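Local coordinates for envelopment polyprotein (Bovine Schmallenberg virus BH80/Germany/2011, PDB 7A56), which probably drives merger of the viral envelope with a host cell membrane during entry, as a class II membrane fusion glycoprotein, at residues 356-367 and 426-437; 389-397 and 412-423. All coordinates share one frame; numbering follows the deposited sequence.

Interaction 1: 356-367 and 426-437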
loop_
_atom_site.group_PDB
_atom_site.type_symbol
_atom_site.label_atom_id
_atom_site.label_comp_id
_atom_site.label_asym_id
_atom_site.label_seq_id
_atom_site.Cartn_x
_atom_site.Cartn_y
_atom_site.Cartn_z
ATOM N N VAL A 356 0.598 -30.859 -14.754
ATOM C CA VAL A 356 1.836 -30.078 -14.696
ATOM C C VAL A 356 2.943 -30.989 -14.192
ATOM O O VAL A 356 2.719 -31.800 -13.287
ATOM C CB VAL A 356 1.697 -28.838 -13.789
ATOM C CG1 VAL A 356 3.001 -28.045 -13.749
ATOM C CG2 VAL A 356 0.550 -27.958 -14.257
ATOM N N THR A 357 4.121 -30.896 -14.814
ATOM C CA THR A 357 5.315 -31.557 -14.314
ATOM C C THR A 357 6.431 -30.526 -14.158
ATOM O O THR A 357 6.595 -29.632 -14.998
ATOM C CB THR A 357 5.800 -32.700 -15.240
ATOM O OG1 THR A 357 6.060 -32.181 -16.556
ATOM C CG2 THR A 357 4.761 -33.864 -15.318
ATOM N N ILE A 358 7.200 -30.652 -13.080
ATOM C CA ILE A 358 8.420 -29.858 -12.910
ATOM C C ILE A 358 9.572 -30.652 -13.506
ATOM O O ILE A 358 10.090 -31.577 -12.883
ATOM C CB ILE A 358 8.677 -29.515 -11.450
ATOM C CG1 ILE A 358 7.502 -28.697 -10.916
ATOM C CG2 ILE A 358 10.057 -28.808 -11.347
ATOM C CD1 ILE A 358 7.494 -28.490 -9.428
ATOM N N ASP A 359 9.962 -30.312 -14.738
ATOM C CA ASP A 359 10.926 -31.137 -15.448
ATOM C C ASP A 359 12.317 -30.951 -14.878
ATOM O O ASP A 359 13.094 -31.908 -14.799
ATOM C CB ASP A 359 10.912 -30.810 -16.942
ATOM C CG ASP A 359 9.524 -30.961 -17.552
ATOM O OD1 ASP A 359 8.762 -31.786 -17.025
ATOM O OD2 ASP A 359 9.195 -30.268 -18.540
ATOM N N GLU A 360 12.652 -29.734 -14.473
ATOM C CA GLU A 360 13.882 -29.613 -13.706
ATOM C C GLU A 360 13.794 -28.399 -12.808
ATOM O O GLU A 360 12.933 -27.535 -12.984
ATOM C CB GLU A 360 15.110 -29.551 -14.593
ATOM C CG GLU A 360 15.003 -28.824 -15.895
ATOM C CD GLU A 360 16.346 -28.831 -16.622
ATOM O OE1 GLU A 360 16.493 -29.598 -17.605
ATOM O OE2 GLU A 360 17.270 -28.097 -16.178
ATOM N N ILE A 361 14.679 -28.373 -11.814
ATOM C CA ILE A 361 14.750 -27.274 -10.854
ATOM C C ILE A 361 16.199 -27.113 -10.418
ATOM O O ILE A 361 16.851 -28.077 -10.001
ATOM C CB ILE A 361 13.828 -27.497 -9.637
ATOM C CG1 ILE A 361 14.031 -26.402 -8.591
ATOM C CG2 ILE A 361 14.043 -28.885 -9.034
ATOM C CD1 ILE A 361 12.988 -26.458 -7.459
ATOM N N ARG A 362 16.696 -25.882 -10.522
ATOM C CA ARG A 362 18.047 -25.505 -10.111
ATOM C C ARG A 362 17.909 -24.315 -9.171
ATOM O O ARG A 362 17.213 -23.352 -9.506
ATOM C CB ARG A 362 18.899 -25.119 -11.320
ATOM C CG ARG A 362 19.184 -26.239 -12.300
ATOM C CD ARG A 362 19.445 -27.544 -11.567
ATOM N NE ARG A 362 20.635 -28.233 -12.042
ATOM C CZ ARG A 362 21.808 -28.225 -11.414
ATOM N NH1 ARG A 362 22.835 -28.886 -11.922
ATOM N NH2 ARG A 362 21.951 -27.557 -10.275
ATOM N N CYS A 363 18.518 -24.386 -7.989
ATOM C CA CYS A 363 18.459 -23.290 -7.026
ATOM C C CYS A 363 19.865 -22.942 -6.562
ATOM O O CYS A 363 20.702 -23.839 -6.344
ATOM C CB CYS A 363 17.597 -23.641 -5.816
ATOM S SG CYS A 363 15.939 -24.172 -6.232
ATOM N N GLY A 364 20.121 -21.634 -6.430
ATOM C CA GLY A 364 21.403 -21.106 -5.964
ATOM C C GLY A 364 21.203 -19.760 -5.294
ATOM O O GLY A 364 20.344 -18.976 -5.714
ATOM N N GLY A 365 21.930 -19.491 -4.239
ATOM C CA GLY A 365 21.746 -18.261 -3.498
ATOM C C GLY A 365 22.136 -18.490 -2.055
ATOM O O GLY A 365 22.967 -19.347 -1.765
ATOM N N CYS A 366 21.514 -17.730 -1.158
ATOM C CA CYS A 366 21.894 -17.815 0.248
ATOM C C CYS A 366 20.853 -17.133 1.128
ATOM O O CYS A 366 19.939 -16.457 0.648
ATOM C CB CYS A 366 23.281 -17.211 0.484
ATOM S SG CYS A 366 23.506 -15.593 -0.281
ATOM N N TYR A 367 21.060 -17.270 2.441
ATOM C CA TYR A 367 20.003 -17.172 3.443
ATOM C C TYR A 367 20.089 -15.834 4.174
ATOM O O TYR A 367 20.966 -15.631 5.016
ATOM C CB TYR A 367 20.118 -18.357 4.404
ATOM C CG TYR A 367 20.358 -19.699 3.694
ATOM C CD1 TYR A 367 19.395 -20.252 2.842
ATOM C CD2 TYR A 367 21.542 -20.408 3.877
ATOM C CE1 TYR A 367 19.607 -21.471 2.203
ATOM C CE2 TYR A 367 21.759 -21.628 3.239
ATOM C CZ TYR A 367 20.790 -22.150 2.404
ATOM O OH TYR A 367 21.008 -23.352 1.772
ATOM N N VAL A 426 4.096 -27.123 -7.758
ATOM C CA VAL A 426 3.282 -26.270 -8.626
ATOM C C VAL A 426 2.063 -27.087 -9.082
ATOM O O VAL A 426 2.224 -28.103 -9.758
ATOM C CB VAL A 426 4.091 -25.792 -9.839
ATOM C CG1 VAL A 426 3.230 -24.886 -10.711
ATOM C CG2 VAL A 426 5.402 -25.070 -9.354
ATOM N N CYS A 427 0.863 -26.629 -8.744
ATOM C CA CYS A 427 -0.358 -27.457 -8.906
ATOM C C CYS A 427 -0.056 -28.780 -8.190
ATOM O O CYS A 427 0.418 -28.790 -7.047
ATOM C CB CYS A 427 -0.730 -27.572 -10.391
ATOM S SG CYS A 427 -1.836 -26.252 -11.110
ATOM N N SER A 428 -0.253 -29.928 -8.806
ATOM C CA SER A 428 0.037 -31.146 -8.063
ATOM C C SER A 428 1.475 -31.653 -8.266
ATOM O O SER A 428 1.829 -32.689 -7.705
ATOM C CB SER A 428 -0.997 -32.234 -8.418
ATOM O OG SER A 428 -0.819 -32.651 -9.755
ATOM N N ALA A 429 2.325 -30.932 -9.000
ATOM C CA ALA A 429 3.670 -31.427 -9.279
ATOM C C ALA A 429 4.628 -31.020 -8.165
ATOM O O ALA A 429 4.498 -29.954 -7.573
ATOM C CB ALA A 429 4.181 -30.896 -10.621
ATOM N N SER A 430 5.595 -31.891 -7.882
ATOM C CA SER A 430 6.602 -31.634 -6.859
ATOM C C SER A 430 7.998 -31.884 -7.409
ATOM O O SER A 430 8.195 -32.738 -8.281
ATOM C CB SER A 430 6.401 -32.536 -5.660
ATOM O OG SER A 430 6.804 -31.854 -4.506
ATOM N N ALA A 431 8.979 -31.169 -6.854
ATOM C CA ALA A 431 10.376 -31.437 -7.179
ATOM C C ALA A 431 11.238 -30.886 -6.061
ATOM O O ALA A 431 10.819 -29.989 -5.320
ATOM C CB ALA A 431 10.784 -30.829 -8.522
ATOM N N TYR A 432 12.449 -31.441 -5.943
ATOM C CA TYR A 432 13.394 -30.984 -4.934
ATOM C C TYR A 432 14.806 -30.971 -5.506
ATOM O O TYR A 432 15.122 -31.700 -6.453
ATOM C CB TYR A 432 13.304 -31.841 -3.657
ATOM C CG TYR A 432 13.751 -33.274 -3.801
ATOM C CD1 TYR A 432 12.861 -34.274 -4.195
ATOM C CD2 TYR A 432 15.071 -33.640 -3.511
ATOM C CE1 TYR A 432 13.292 -35.617 -4.310
ATOM C CE2 TYR A 432 15.506 -34.960 -3.627
ATOM C CZ TYR A 432 14.614 -35.943 -4.025
ATOM O OH TYR A 432 15.060 -37.251 -4.137
ATOM N N THR A 433 15.644 -30.100 -4.948
ATOM C CA THR A 433 17.034 -30.039 -5.357
ATOM C C THR A 433 17.869 -29.580 -4.169
ATOM O O THR A 433 17.379 -28.882 -3.284
ATOM C CB THR A 433 17.253 -29.097 -6.546
ATOM O OG1 THR A 433 18.581 -29.306 -7.062
ATOM C CG2 THR A 433 17.125 -27.637 -6.116
ATOM N N LYS A 434 19.120 -29.983 -4.154
ATOM C CA LYS A 434 20.087 -29.403 -3.221
ATOM C C LYS A 434 20.603 -28.079 -3.787
ATOM O O LYS A 434 21.029 -28.034 -4.946
ATOM C CB LYS A 434 21.254 -30.370 -2.962
ATOM C CG LYS A 434 20.952 -31.448 -1.904
ATOM C CD LYS A 434 21.826 -32.697 -2.062
ATOM C CE LYS A 434 21.068 -33.975 -1.680
ATOM N NZ LYS A 434 21.885 -35.204 -1.957
ATOM N N PRO A 435 20.579 -26.992 -3.010
ATOM C CA PRO A 435 20.928 -25.682 -3.570
ATOM C C PRO A 435 22.358 -25.655 -4.091
ATOM O O PRO A 435 23.266 -26.280 -3.541
ATOM C CB PRO A 435 20.748 -24.723 -2.385
ATOM C CG PRO A 435 19.970 -25.490 -1.351
ATOM C CD PRO A 435 20.359 -26.922 -1.555
ATOM N N SER A 436 22.539 -24.922 -5.182
ATOM C CA SER A 436 23.799 -24.880 -5.912
ATOM C C SER A 436 24.656 -23.785 -5.297
ATOM O O SER A 436 24.563 -22.607 -5.649
ATOM C CB SER A 436 23.534 -24.653 -7.395
ATOM O OG SER A 436 24.732 -24.579 -8.128
ATOM N N ILE A 437 25.474 -24.174 -4.330
ATOM C CA ILE A 437 26.477 -23.277 -3.785
ATOM C C ILE A 437 27.815 -23.914 -4.170
ATOM O O ILE A 437 27.831 -25.046 -4.657
ATOM C CB ILE A 437 26.291 -23.043 -2.242
ATOM C CG1 ILE A 437 25.173 -22.016 -1.954
ATOM C CG2 ILE A 437 27.592 -22.579 -1.585
ATOM C CD1 ILE A 437 23.716 -22.487 -2.200
ATOM O OXT ILE A 437 28.894 -23.331 -4.065
HETATM O O HOH W 1 -0.303 -30.915 -11.772
HETATM O O HOH W 2 7.019 -32.843 -11.513
HETATM O O HOH W 3 19.984 -26.993 -7.499
#

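Interaction 2: 389-397 and 412-423. With PO4 (phosphate ion), chain J.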
loop_
_atom_site.group_PDB
_atom_site.type_symbol
_atom_site.label_atom_id
_atom_site.label_comp_id
_atom_site.label_asym_id
_atom_site.label_seq_id
_atom_site.Cartn_x
_atom_site.Cartn_y
_atom_site.Cartn_z
ATOM N N ILE A 389 1.599 -22.294 -5.958
ATOM C CA ILE A 389 3.009 -22.650 -5.804
ATOM C C ILE A 389 3.306 -22.704 -4.309
ATOM O O ILE A 389 2.895 -21.812 -3.549
ATOM C CB ILE A 389 3.931 -21.701 -6.612
ATOM C CG1 ILE A 389 5.408 -22.109 -6.449
ATOM C CG2 ILE A 389 3.668 -20.203 -6.344
ATOM C CD1 ILE A 389 6.346 -21.449 -7.488
ATOM N N LYS A 390 3.952 -23.791 -3.870
ATOM C CA LYS A 390 4.340 -23.959 -2.468
ATOM C C LYS A 390 5.809 -24.380 -2.343
ATOM O O LYS A 390 6.413 -24.868 -3.294
ATOM C CB LYS A 390 3.416 -24.975 -1.778
ATOM C CG LYS A 390 1.944 -24.453 -1.756
ATOM C CD LYS A 390 1.046 -25.214 -0.842
ATOM C CE LYS A 390 -0.387 -24.686 -0.991
ATOM N NZ LYS A 390 -0.513 -23.205 -0.865
ATOM N N SER A 391 6.380 -24.209 -1.149
ATOM C CA SER A 391 7.756 -24.610 -0.889
ATOM C C SER A 391 7.934 -24.830 0.607
ATOM O O SER A 391 7.131 -24.362 1.424
ATOM C CB SER A 391 8.769 -23.560 -1.405
ATOM O OG SER A 391 10.128 -23.815 -1.012
ATOM N N ASN A 392 8.988 -25.580 0.954
ATOM C CA ASN A 392 9.424 -25.594 2.344
ATOM C C ASN A 392 10.040 -24.254 2.731
ATOM O O ASN A 392 10.029 -23.886 3.906
ATOM C CB ASN A 392 10.401 -26.744 2.611
ATOM C CG ASN A 392 11.632 -26.698 1.717
ATOM O OD1 ASN A 392 11.552 -26.367 0.539
ATOM N ND2 ASN A 392 12.775 -27.020 2.281
ATOM N N CYS A 393 10.534 -23.501 1.762
ATOM C CA CYS A 393 10.969 -22.147 2.027
ATOM C C CYS A 393 9.797 -21.186 1.914
ATOM O O CYS A 393 8.696 -21.553 1.488
ATOM C CB CYS A 393 12.088 -21.760 1.062
ATOM S SG CYS A 393 13.454 -22.922 1.110
ATOM N N ASP A 394 10.041 -19.941 2.324
ATOM C CA ASP A 394 9.066 -18.888 2.069
ATOM C C ASP A 394 9.116 -18.477 0.599
ATOM O O ASP A 394 10.161 -18.545 -0.042
ATOM C CB ASP A 394 9.350 -17.690 2.961
ATOM C CG ASP A 394 9.014 -17.959 4.399
ATOM O OD1 ASP A 394 7.878 -18.399 4.674
ATOM O OD2 ASP A 394 9.875 -17.720 5.262
ATOM N N THR A 395 7.969 -18.060 0.055
ATOM C CA THR A 395 7.858 -17.702 -1.361
ATOM C C THR A 395 7.455 -16.239 -1.484
ATOM O O THR A 395 6.989 -15.619 -0.535
ATOM C CB THR A 395 6.839 -18.584 -2.115
ATOM O OG1 THR A 395 5.530 -18.350 -1.586
ATOM C CG2 THR A 395 7.151 -20.036 -1.908
ATOM N N TYR A 396 7.628 -15.694 -2.675
ATOM C CA TYR A 396 7.279 -14.307 -2.950
ATOM C C TYR A 396 6.119 -14.210 -3.936
ATOM O O TYR A 396 5.743 -13.106 -4.352
ATOM C CB TYR A 396 8.512 -13.543 -3.466
ATOM C CG TYR A 396 9.502 -13.194 -2.355
ATOM C CD1 TYR A 396 10.492 -14.108 -1.948
ATOM C CD2 TYR A 396 9.485 -11.941 -1.737
ATOM C CE1 TYR A 396 11.378 -13.800 -0.956
ATOM C CE2 TYR A 396 10.404 -11.614 -0.750
ATOM C CZ TYR A 396 11.345 -12.550 -0.364
ATOM O OH TYR A 396 12.245 -12.281 0.614
ATOM N N ILE A 397 5.520 -15.349 -4.266
ATOM C CA ILE A 397 4.253 -15.445 -4.982
ATOM C C ILE A 397 3.508 -16.617 -4.370
ATOM O O ILE A 397 4.123 -17.596 -3.917
ATOM C CB ILE A 397 4.386 -15.675 -6.517
ATOM C CG1 ILE A 397 5.220 -16.949 -6.798
ATOM C CG2 ILE A 397 4.927 -14.383 -7.187
ATOM C CD1 ILE A 397 5.385 -17.296 -8.250
ATOM N N LYS A 412 11.857 -16.626 -6.490
ATOM C CA LYS A 412 12.764 -16.300 -5.398
ATOM C C LYS A 412 12.198 -16.867 -4.102
ATOM O O LYS A 412 10.979 -16.840 -3.888
ATOM C CB LYS A 412 12.975 -14.788 -5.308
ATOM C CG LYS A 412 13.706 -14.319 -4.078
ATOM C CD LYS A 412 13.953 -12.811 -4.126
ATOM C CE LYS A 412 12.688 -11.972 -3.879
ATOM N NZ LYS A 412 13.008 -10.536 -3.492
ATOM N N LEU A 413 13.075 -17.458 -3.293
ATOM C CA LEU A 413 12.722 -18.112 -2.040
ATOM C C LEU A 413 13.508 -17.524 -0.880
ATOM O O LEU A 413 14.637 -17.050 -1.030
ATOM C CB LEU A 413 12.987 -19.622 -2.089
ATOM C CG LEU A 413 12.263 -20.391 -3.200
ATOM C CD1 LEU A 413 12.694 -21.851 -3.122
ATOM C CD2 LEU A 413 10.740 -20.228 -3.145
ATOM N N ASN A 414 12.904 -17.580 0.281
ATOM C CA ASN A 414 13.558 -17.184 1.514
ATOM C C ASN A 414 13.659 -18.455 2.336
ATOM O O ASN A 414 12.668 -18.879 2.933
ATOM C CB ASN A 414 12.763 -16.098 2.230
ATOM C CG ASN A 414 13.267 -15.829 3.629
ATOM O OD1 ASN A 414 12.600 -16.145 4.629
ATOM N ND2 ASN A 414 14.442 -15.223 3.714
ATOM N N CYS A 415 14.860 -19.086 2.335
ATOM C CA CYS A 415 15.107 -20.355 3.008
ATOM C C CYS A 415 15.936 -20.145 4.272
ATOM O O CYS A 415 16.901 -19.370 4.267
ATOM C CB CYS A 415 15.852 -21.351 2.107
ATOM S SG CYS A 415 15.084 -21.823 0.577
ATOM N N PRO A 416 15.601 -20.844 5.350
ATOM C CA PRO A 416 16.365 -20.695 6.588
ATOM C C PRO A 416 17.777 -21.235 6.420
ATOM O O PRO A 416 18.049 -22.089 5.567
ATOM C CB PRO A 416 15.567 -21.525 7.605
ATOM C CG PRO A 416 14.266 -21.812 6.965
ATOM C CD PRO A 416 14.497 -21.803 5.488
ATOM N N LEU A 417 18.693 -20.704 7.236
ATOM C CA LEU A 417 20.068 -21.207 7.219
ATOM C C LEU A 417 20.113 -22.729 7.372
ATOM O O LEU A 417 20.999 -23.393 6.809
ATOM C CB LEU A 417 20.880 -20.516 8.311
ATOM C CG LEU A 417 22.360 -20.911 8.335
ATOM C CD1 LEU A 417 22.981 -20.660 6.968
ATOM C CD2 LEU A 417 23.159 -20.211 9.447
ATOM N N ALA A 418 19.144 -23.295 8.095
ATOM C CA ALA A 418 18.999 -24.744 8.251
ATOM C C ALA A 418 18.145 -25.315 7.119
ATOM O O ALA A 418 17.026 -25.796 7.321
ATOM C CB ALA A 418 18.388 -25.066 9.606
ATOM N N THR A 419 18.696 -25.258 5.903
ATOM C CA THR A 419 18.029 -25.809 4.719
ATOM C C THR A 419 19.065 -26.552 3.889
ATOM O O THR A 419 20.099 -25.982 3.521
ATOM C CB THR A 419 17.334 -24.714 3.882
ATOM O OG1 THR A 419 16.112 -24.316 4.521
ATOM C CG2 THR A 419 17.024 -25.209 2.470
ATOM N N GLU A 420 18.798 -27.831 3.621
ATOM C CA GLU A 420 19.689 -28.632 2.801
ATOM C C GLU A 420 19.040 -29.137 1.529
ATOM O O GLU A 420 19.758 -29.551 0.613
ATOM C CB GLU A 420 20.239 -29.832 3.595
ATOM C CG GLU A 420 19.226 -30.560 4.479
ATOM C CD GLU A 420 19.897 -31.325 5.627
ATOM O OE1 GLU A 420 21.010 -31.882 5.424
ATOM O OE2 GLU A 420 19.315 -31.353 6.738
ATOM N N THR A 421 17.717 -29.119 1.443
ATOM C CA THR A 421 17.009 -29.448 0.216
ATOM C C THR A 421 15.897 -28.427 0.049
ATOM O O THR A 421 15.149 -28.163 0.995
ATOM C CB THR A 421 16.419 -30.864 0.247
ATOM O OG1 THR A 421 17.433 -31.814 0.597
ATOM C CG2 THR A 421 15.845 -31.224 -1.110
ATOM N N VAL A 422 15.796 -27.855 -1.139
ATOM C CA VAL A 422 14.674 -26.999 -1.485
ATOM C C VAL A 422 13.630 -27.862 -2.172
ATOM O O VAL A 422 13.939 -28.558 -3.145
ATOM C CB VAL A 422 15.110 -25.843 -2.395
ATOM C CG1 VAL A 422 13.892 -25.115 -2.889
ATOM C CG2 VAL A 422 16.067 -24.906 -1.667
ATOM N N SER A 423 12.411 -27.839 -1.641
ATOM C CA SER A 423 11.238 -28.480 -2.239
ATOM C C SER A 423 10.289 -27.425 -2.788
ATOM O O SER A 423 10.113 -26.370 -2.173
ATOM C CB SER A 423 10.495 -29.326 -1.207
ATOM O OG SER A 423 9.616 -30.216 -1.873
HETATM P P PO4 J . 0.716 -22.379 2.515
HETATM O O1 PO4 J . 0.862 -21.725 3.862
HETATM O O2 PO4 J . 2.049 -22.998 2.116
HETATM O O3 PO4 J . 0.282 -21.399 1.449
HETATM O O4 PO4 J . -0.355 -23.440 2.595
HETATM O O HOH W 4 8.440 -16.999 -4.889
#

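Interaction 1: 356-367 and 426-437
Ile-358 reaches across to Ala-431 and Ala-429 with different branches. With CG1 anti to the carbonyl carbon (chi1 -61°), that branch packs CG1 on Ala-429 CB and sends CD1 past Ala-429 O to Val-426 CG2 at 4.0 Å. The other branch, CG2, packs on Ala-431 CB at 3.5 Å. Ile-361 sets its own CG2 3.8 Å from Ala-431 CB, so both isoleucines put a CG2 methyl against the one alanine methyl. The side chain of Ile-361 passes at a slant to that of Thr-433, Ile-361 CG2 lying 4.1 Å from Thr-433 CB, and Thr-433 turns its methyl CG2 to Cys-363 SG at 3.7 Å. At the opposite end Val-356 CG2 lies 4.1 Å from Cys-427 CB. Water 3 is held by Thr-433 OG1 at 2.7 Å, accepts from Cys-363 N and donates to Lys-434 O; water 1 links Val-356 N to Ser-428 OG. Strands 356-365 and 429-433 run in nearly the same direction, 19° apart, but belong to different antiparallel sheets. The chemistry is that of a sandwich margin: small and branched apolar side chains pack between the strands, and waters, rather than a run of direct backbone bonds, bridge polar groups.

Interaction 2: 389-397 and 412-423
Lys-412 lays its side chain over the ring of Tyr-396, and almost every atom of it takes part. CB starts near Tyr-396 CD1, and CG comes to 3.9 Å from Tyr-396 CD1. CD stands off the ring, 4.2 Å from Tyr-396 CE1. The chain bends at chi3 (74°), which carries CE across the face: it stands 3.5 Å from the centroid of the Tyr-396 ring and only 6° off the normal, a CH-pi contact. NZ follows over that face, 4.1 Å from the same centroid, making a cation-pi pair while it also hydrogen-bonds Gln-312 O. At the backbone, water 4 accepts from Tyr-396 N and donates to Lys-412 O, and Asp-394 and Asn-414 exchange two backbone bonds as an antiparallel hydrogen-bonded pair. The disulfide from Cys-393 SG to Cys-415 SG, 2.0 Å, ties the chains covalently where that pairing stops. Beyond it, the amide of Asn-392 grips backbone: OD1 accepts from Ser-423 N at 2.8 Å, the donor lying above the carbonyl plane, and ND2 gives to Thr-421 O at 2.9 Å. Ser-391 OG donates to Ser-423 O at 2.8 Å and accepts from Cys-393 N, closing an ST turn. The turn thus passes the chain from strand 385-391, beside strand 422-426 in one sheet, to the short strand 394-395, which borders strand 408-414 in the other; Asp-394 OD1 reaches beyond both to Ser-114 of the second subunit.

Interactions 1 and 2 have centres about 10 Å apart and join the same two four-stranded sheets, a sandwich consistent with the immunoglobulin-like domain III of class II fusion proteins. Strand 422-426 is followed, through a type II' turn, by its neighbour 429-433, and Thr-433 O lies 2.9 Å from Val-422 N, a probable hydrogen bond. Tyr-367 is the second link: its OH is 3.3 Å from Thr-419 O, probably bonded, and its side chain packs on Cys-415. Interaction 1 meets no other subunit, whereas interaction 2 meets the second through Asp-394, Thr-395 and Tyr-396 among others. A phosphate, probably from the crystallisation liquor, accepts from Lys-390 NZ, Lys-398 NZ of the same chain and Gln-197 NE2 of the second subunit.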